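Local coordinates for lipase (Pelosinus fermentans, PDB 5AH0), which hydrolyses ester bonds, including those of the polyester poly(butylene adipate-co-terephthalate), as a zinc-containing lipase of the alpha/beta-hydrolase clan, at residues N98-T101 with E102-N106; V340-I343 with G344-N347. All coordinates share one frame; numbering follows the deposited sequence.

Interaction 1. Residues N98-T101 with E102-N106; sequences NLTT and EGKVN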
ATOM      1  N   ASN A  98      13.850  12.934  14.708  1.00 82.02           N
ATOM      2  CA  ASN A  98      14.757  13.753  15.513  1.00 88.43           C
ATOM      3  C   ASN A  98      14.032  14.883  16.215  1.00 90.30           C
ATOM      4  O   ASN A  98      12.815  15.059  16.070  1.00 90.54           O
ATOM      5  CB  ASN A  98      15.874  14.354  14.657  1.00 77.55           C
ATOM      6  CG  ASN A  98      16.791  13.309  14.077  1.00 78.19           C
ATOM      7  OD1 ASN A  98      16.688  12.128  14.401  1.00 78.94           O
ATOM      8  ND2 ASN A  98      17.683  13.734  13.189  1.00 78.04           N
ATOM      9  N   LEU A  99      14.799  15.661  16.963  1.00 91.62           N
ATOM     10  CA  LEU A  99      14.270  16.842  17.617  1.00 96.89           C
ATOM     11  C   LEU A  99      14.939  18.069  17.014  1.00102.14           C
ATOM     12  O   LEU A  99      16.108  18.026  16.626  1.00101.88           O
ATOM     13  CB  LEU A  99      14.499  16.790  19.129  1.00 99.02           C
ATOM     14  CG  LEU A  99      13.709  15.732  19.901  1.00 99.26           C
ATOM     15  CD1 LEU A  99      14.438  15.366  21.185  1.00103.01           C
ATOM     16  CD2 LEU A  99      12.293  16.205  20.200  1.00 97.82           C
ATOM     17  N   THR A 100      14.191  19.161  16.922  1.00105.08           N
ATOM     18  CA  THR A 100      14.749  20.398  16.410  1.00108.61           C
ATOM     19  C   THR A 100      15.537  21.065  17.529  1.00116.97           C
ATOM     20  O   THR A 100      15.561  20.569  18.662  1.00117.98           O
ATOM     21  CB  THR A 100      13.653  21.346  15.899  1.00105.04           C
ATOM     22  OG1 THR A 100      12.656  21.522  16.913  1.00105.50           O
ATOM     23  CG2 THR A 100      13.005  20.778  14.645  1.00 99.32           C
ATOM     24  N   THR A 101      16.189  22.178  17.207  1.00120.45           N
ATOM     25  CA  THR A 101      16.883  22.982  18.208  1.00123.68           C
ATOM     26  C   THR A 101      15.922  23.347  19.344  1.00124.61           C
ATOM     27  O   THR A 101      16.307  23.377  20.515  1.00128.12           O
ATOM     28  CB  THR A 101      17.488  24.263  17.594  1.00123.30           C
ATOM     29  OG1 THR A 101      16.459  25.016  16.937  1.00121.48           O
ATOM     30  CG2 THR A 101      18.568  23.909  16.580  1.00120.95           C
ATOM     31  N   GLU A 102      14.670  23.612  18.979  1.00121.40           N
ATOM     32  CA  GLU A 102      13.631  23.970  19.937  1.00121.35           C
ATOM     33  C   GLU A 102      12.943  22.739  20.524  1.00115.78           C
ATOM     34  O   GLU A 102      11.948  22.857  21.237  1.00113.98           O
ATOM     35  CB  GLU A 102      12.594  24.872  19.267  1.00125.29           C
ATOM     36  CG  GLU A 102      11.885  25.829  20.210  1.00134.36           C
ATOM     37  CD  GLU A 102      10.693  26.517  19.561  1.00136.77           C
ATOM     38  OE1 GLU A 102      10.302  26.110  18.442  1.00134.78           O
ATOM     39  OE2 GLU A 102      10.162  27.476  20.168  1.00139.63           O
ATOM     40  N   GLY A 103      13.468  21.560  20.211  1.00114.80           N
ATOM     41  CA  GLY A 103      13.019  20.331  20.842  1.00117.32           C
ATOM     42  C   GLY A 103      11.633  19.854  20.440  1.00117.38           C
ATOM     43  O   GLY A 103      10.935  19.226  21.238  1.00120.85           O
ATOM     44  N   LYS A 104      11.238  20.146  19.204  1.00112.10           N
ATOM     45  CA  LYS A 104      10.015  19.590  18.630  1.00107.80           C
ATOM     46  C   LYS A 104      10.378  18.326  17.856  1.00101.20           C
ATOM     47  O   LYS A 104      11.484  18.216  17.344  1.00102.58           O
ATOM     48  CB  LYS A 104       9.337  20.608  17.705  1.00109.73           C
ATOM     49  CG  LYS A 104       8.604  21.759  18.399  1.00115.37           C
ATOM     50  CD  LYS A 104       7.317  21.310  19.083  1.00117.39           C
ATOM     51  CE  LYS A 104       6.411  22.504  19.382  1.00118.62           C
ATOM     52  NZ  LYS A 104       5.176  22.116  20.118  1.00119.48           N
ATOM     53  N   VAL A 105       9.456  17.378  17.750  1.00 94.72           N
ATOM     54  CA  VAL A 105       9.766  16.125  17.064  1.00 87.52           C
ATOM     55  C   VAL A 105       9.455  16.208  15.563  1.00 79.01           C
ATOM     56  O   VAL A 105       8.392  16.695  15.171  1.00 75.47           O
ATOM     57  CB  VAL A 105       8.987  14.951  17.674  1.00 85.55           C
ATOM     58  CG1 VAL A 105       9.670  13.640  17.329  1.00 84.14           C
ATOM     59  CG2 VAL A 105       8.886  15.111  19.182  1.00 88.40           C
ATOM     60  N   ASN A 106      10.379  15.718  14.736  1.00 75.08           N
ATOM     61  CA  ASN A 106      10.193  15.677  13.282  1.00 69.06           C
ATOM     62  C   ASN A 106       9.295  14.545  12.823  1.00 66.80           C
ATOM     63  O   ASN A 106       9.785  13.470  12.482  1.00 66.26           O
ATOM     64  CB  ASN A 106      11.534  15.533  12.566  1.00 69.28           C
ATOM     65  CG  ASN A 106      12.318  16.825  12.526  1.00 73.96           C
ATOM     66  OD1 ASN A 106      11.743  17.915  12.429  1.00 76.31           O
ATOM     67  ND2 ASN A 106      13.642  16.715  12.594  1.00 73.19           N
TER

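Interaction 2. Residues V340-I343 with G344-N347; sequences VPQI and GKWN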
ATOM      1  N   VAL A 340     -14.320  18.078  12.185  1.00 87.75           N
ATOM      2  CA  VAL A 340     -13.263  18.148  13.179  1.00 85.53           C
ATOM      3  C   VAL A 340     -12.578  16.791  13.313  1.00 85.49           C
ATOM      4  O   VAL A 340     -13.186  15.835  13.793  1.00 90.69           O
ATOM      5  CB  VAL A 340     -13.792  18.583  14.552  1.00 87.15           C
ATOM      6  CG1 VAL A 340     -12.635  18.969  15.450  1.00 86.75           C
ATOM      7  CG2 VAL A 340     -14.761  19.748  14.406  1.00 88.54           C
ATOM      8  N   PRO A 341     -11.312  16.701  12.874  1.00 81.83           N
ATOM      9  CA  PRO A 341     -10.503  15.475  12.961  1.00 80.92           C
ATOM     10  C   PRO A 341     -10.430  14.900  14.373  1.00 85.54           C
ATOM     11  O   PRO A 341      -9.924  15.577  15.268  1.00 90.13           O
ATOM     12  CB  PRO A 341      -9.114  15.940  12.516  1.00 76.60           C
ATOM     13  CG  PRO A 341      -9.369  17.128  11.662  1.00 75.60           C
ATOM     14  CD  PRO A 341     -10.562  17.813  12.262  1.00 78.46           C
ATOM     15  N   GLN A 342     -10.933  13.685  14.578  1.00 84.97           N
ATOM     16  CA  GLN A 342     -10.814  13.045  15.886  1.00 88.39           C
ATOM     17  C   GLN A 342      -9.586  12.146  15.964  1.00 84.11           C
ATOM     18  O   GLN A 342      -9.500  11.131  15.282  1.00 84.27           O
ATOM     19  CB  GLN A 342     -12.069  12.243  16.220  1.00 92.21           C
ATOM     20  CG  GLN A 342     -13.337  13.068  16.228  1.00 97.35           C
ATOM     21  CD  GLN A 342     -14.563  12.232  16.510  1.00103.71           C
ATOM     22  OE1 GLN A 342     -15.640  12.495  15.978  1.00106.64           O
ATOM     23  NE2 GLN A 342     -14.412  11.225  17.367  1.00106.62           N
ATOM     24  N   ILE A 343      -8.627  12.545  16.787  1.00 84.23           N
ATOM     25  CA  ILE A 343      -7.402  11.780  16.991  1.00 81.02           C
ATOM     26  C   ILE A 343      -7.697  10.396  17.577  1.00 81.64           C
ATOM     27  O   ILE A 343      -8.675  10.216  18.303  1.00 84.87           O
ATOM     28  CB  ILE A 343      -6.447  12.533  17.919  1.00 82.58           C
ATOM     29  CG1 ILE A 343      -5.063  11.885  17.913  1.00 85.83           C
ATOM     30  CG2 ILE A 343      -7.027  12.602  19.320  1.00 82.55           C
ATOM     31  CD1 ILE A 343      -4.052  12.601  18.780  1.00 87.71           C
ATOM     32  N   GLY A 344      -6.867   9.414  17.235  1.00 78.21           N
ATOM     33  CA  GLY A 344      -7.008   8.072  17.772  1.00 74.49           C
ATOM     34  C   GLY A 344      -8.074   7.216  17.113  1.00 70.82           C
ATOM     35  O   GLY A 344      -8.151   6.020  17.371  1.00 70.60           O
ATOM     36  N   LYS A 345      -8.896   7.810  16.252  1.00 70.15           N
ATOM     37  CA  LYS A 345      -9.973   7.063  15.601  1.00 68.83           C
ATOM     38  C   LYS A 345      -9.911   7.241  14.088  1.00 63.41           C
ATOM     39  O   LYS A 345      -9.285   8.175  13.592  1.00 62.42           O
ATOM     40  CB  LYS A 345     -11.338   7.519  16.127  1.00 74.59           C
ATOM     41  CG  LYS A 345     -11.433   7.558  17.628  1.00 81.26           C
ATOM     42  CD  LYS A 345     -12.467   8.562  18.125  1.00 87.68           C
ATOM     43  CE  LYS A 345     -13.819   7.922  18.410  1.00 91.59           C
ATOM     44  NZ  LYS A 345     -14.677   8.831  19.244  1.00 92.44           N
ATOM     45  N   TRP A 346     -10.562   6.347  13.353  1.00 62.00           N
ATOM     46  CA  TRP A 346     -10.615   6.458  11.901  1.00 59.56           C
ATOM     47  C   TRP A 346     -11.677   7.468  11.478  1.00 62.78           C
ATOM     48  O   TRP A 346     -12.869   7.270  11.714  1.00 63.97           O
ATOM     49  CB  TRP A 346     -10.899   5.096  11.259  1.00 56.96           C
ATOM     50  CG  TRP A 346      -9.753   4.137  11.340  1.00 58.14           C
ATOM     51  CD1 TRP A 346      -9.474   3.261  12.356  1.00 60.43           C
ATOM     52  CD2 TRP A 346      -8.723   3.957  10.363  1.00 56.69           C
ATOM     53  NE1 TRP A 346      -8.331   2.551  12.069  1.00 58.95           N
ATOM     54  CE2 TRP A 346      -7.848   2.963  10.854  1.00 57.43           C
ATOM     55  CE3 TRP A 346      -8.448   4.549   9.125  1.00 50.55           C
ATOM     56  CZ2 TRP A 346      -6.723   2.547  10.144  1.00 55.12           C
ATOM     57  CZ3 TRP A 346      -7.337   4.134   8.426  1.00 49.47           C
ATOM     58  CH2 TRP A 346      -6.486   3.144   8.934  1.00 52.91           C
ATOM     59  N   ASN A 347     -11.238   8.557  10.858  1.00 61.80           N
ATOM     60  CA  ASN A 347     -12.162   9.537  10.312  1.00 63.20           C
ATOM     61  C   ASN A 347     -12.558   9.145   8.889  1.00 64.13           C
ATOM     62  O   ASN A 347     -11.848   9.468   7.924  1.00 61.70           O
ATOM     63  CB  ASN A 347     -11.541  10.937  10.332  1.00 63.76           C
ATOM     64  CG  ASN A 347     -11.266  11.451  11.748  1.00 69.59           C
ATOM     65  OD1 ASN A 347     -11.933  12.369  12.223  1.00 73.08           O
ATOM     66  ND2 ASN A 347     -10.274  10.870  12.416  1.00 69.92           N
TER

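Interaction 1. Residues N98-T101 with E102-N106
Thr100 meets Lys104 through both backbone and side chain where residues 98-106 double back on themselves. Its CB packs near Glu102 N, 4.0 Å away, and from there the side chain forks. OG1 lies between the backbone N and the carbonyl carbon (chi1 52°), which puts it next to the backbone of Lys104 in the returning arm, and there it accepts a hydrogen bond from Lys104 N at 3.0 Å. The aliphatic start of Lys104 lies close by, its CB 3.5 Å from Thr100 OG1, while the rest of the lysine bends away. The other branch, CG2, lies 3.8 Å from Asn106 OD1, a van der Waals contact between side chains that cross at a slant. Asn106 ND2 is taken by the carbonyl oxygen of Glu95.

Backbone bonds join the two arms. Thr100 N donates to Lys104 O at 2.9 Å, and the same oxygen receives a CA-H contact from Leu99. Gly103 N reaches Thr100 O at 2.8 Å from well above the carbonyl plane, off its lone pairs. Farther back, Asn106 N gives Asn98 O a nearly straight bond of 2.9 Å (167°). On the other face, Leu99 CD2 rests 3.7 Å from Val105 CG2, a small apolar pair on a largely exposed loop.

Gly103, with positive phi (71°), follows the two central residues Thr101 and Glu102, and both Gly103 and Lys104 lie across from Thr100. This is the pattern of a tight beta hairpin closed by a type I turn with a G1 beta bulge.

Interaction 2. Residues V340-I343 with G344-N347
The carboxamide of Asn347 lies against the backbone of Gln342 and pairs with it twice. CG sits anti to the asparagine's own carbonyl carbon (chi1 -64°), and a chi2 of -110° turns the flat amide so that both ends meet the same residue. OD1 accepts from Gln342 N at 2.9 Å, with the donor in the carbonyl plane on a lone pair and the bond nearly straight (168°). ND2 donates to Gln342 O at 3.0 Å; that oxygen lies in the asparagine's amide plane. ND2 also bonds to Tyr259 O, which ties the turn to strand 258-265. A leucine here would probably leave Gln342 N and O, and Tyr259 O, without their side-chain mates and loosen the loop before the strand.

The extended Gln342 side chain crosses that of Lys345, whose near-extended chi2 carries CD alongside Gln342 NE2, 3.4 Å away. A bend at chi3 then swings CE and NZ back over the same group, though the placing of these polar ends is doubtful. Gly344 has positive phi, as expected at the third position of a type II beta turn. The turn from Gln342 to Lys345 leads into strand 346-348 of the parallel alpha/beta-hydrolase sheet.

In the fold
Both interactions are local turns near the surface that lead into strands of the same parallel sheet. Residues 98-106 run almost directly into strand 108-113, whereas residues 340-347 enter strand 346-348. Between those strands lie 153-159 and 258-265. The two centres are 25 Å apart, with nearest atoms about 13 Å apart, so the turns do not touch. Interaction 1 is the more peripheral, its centre 29 Å from that of the chain against 21 Å for interaction 2. Neither supplies a ligand to the zinc ion, which is bound by Asp56, His76, His82 and Asp233. As in related lipases, the junction between strand 108-113 and helix 116-129 probably forms the nucleophile elbow.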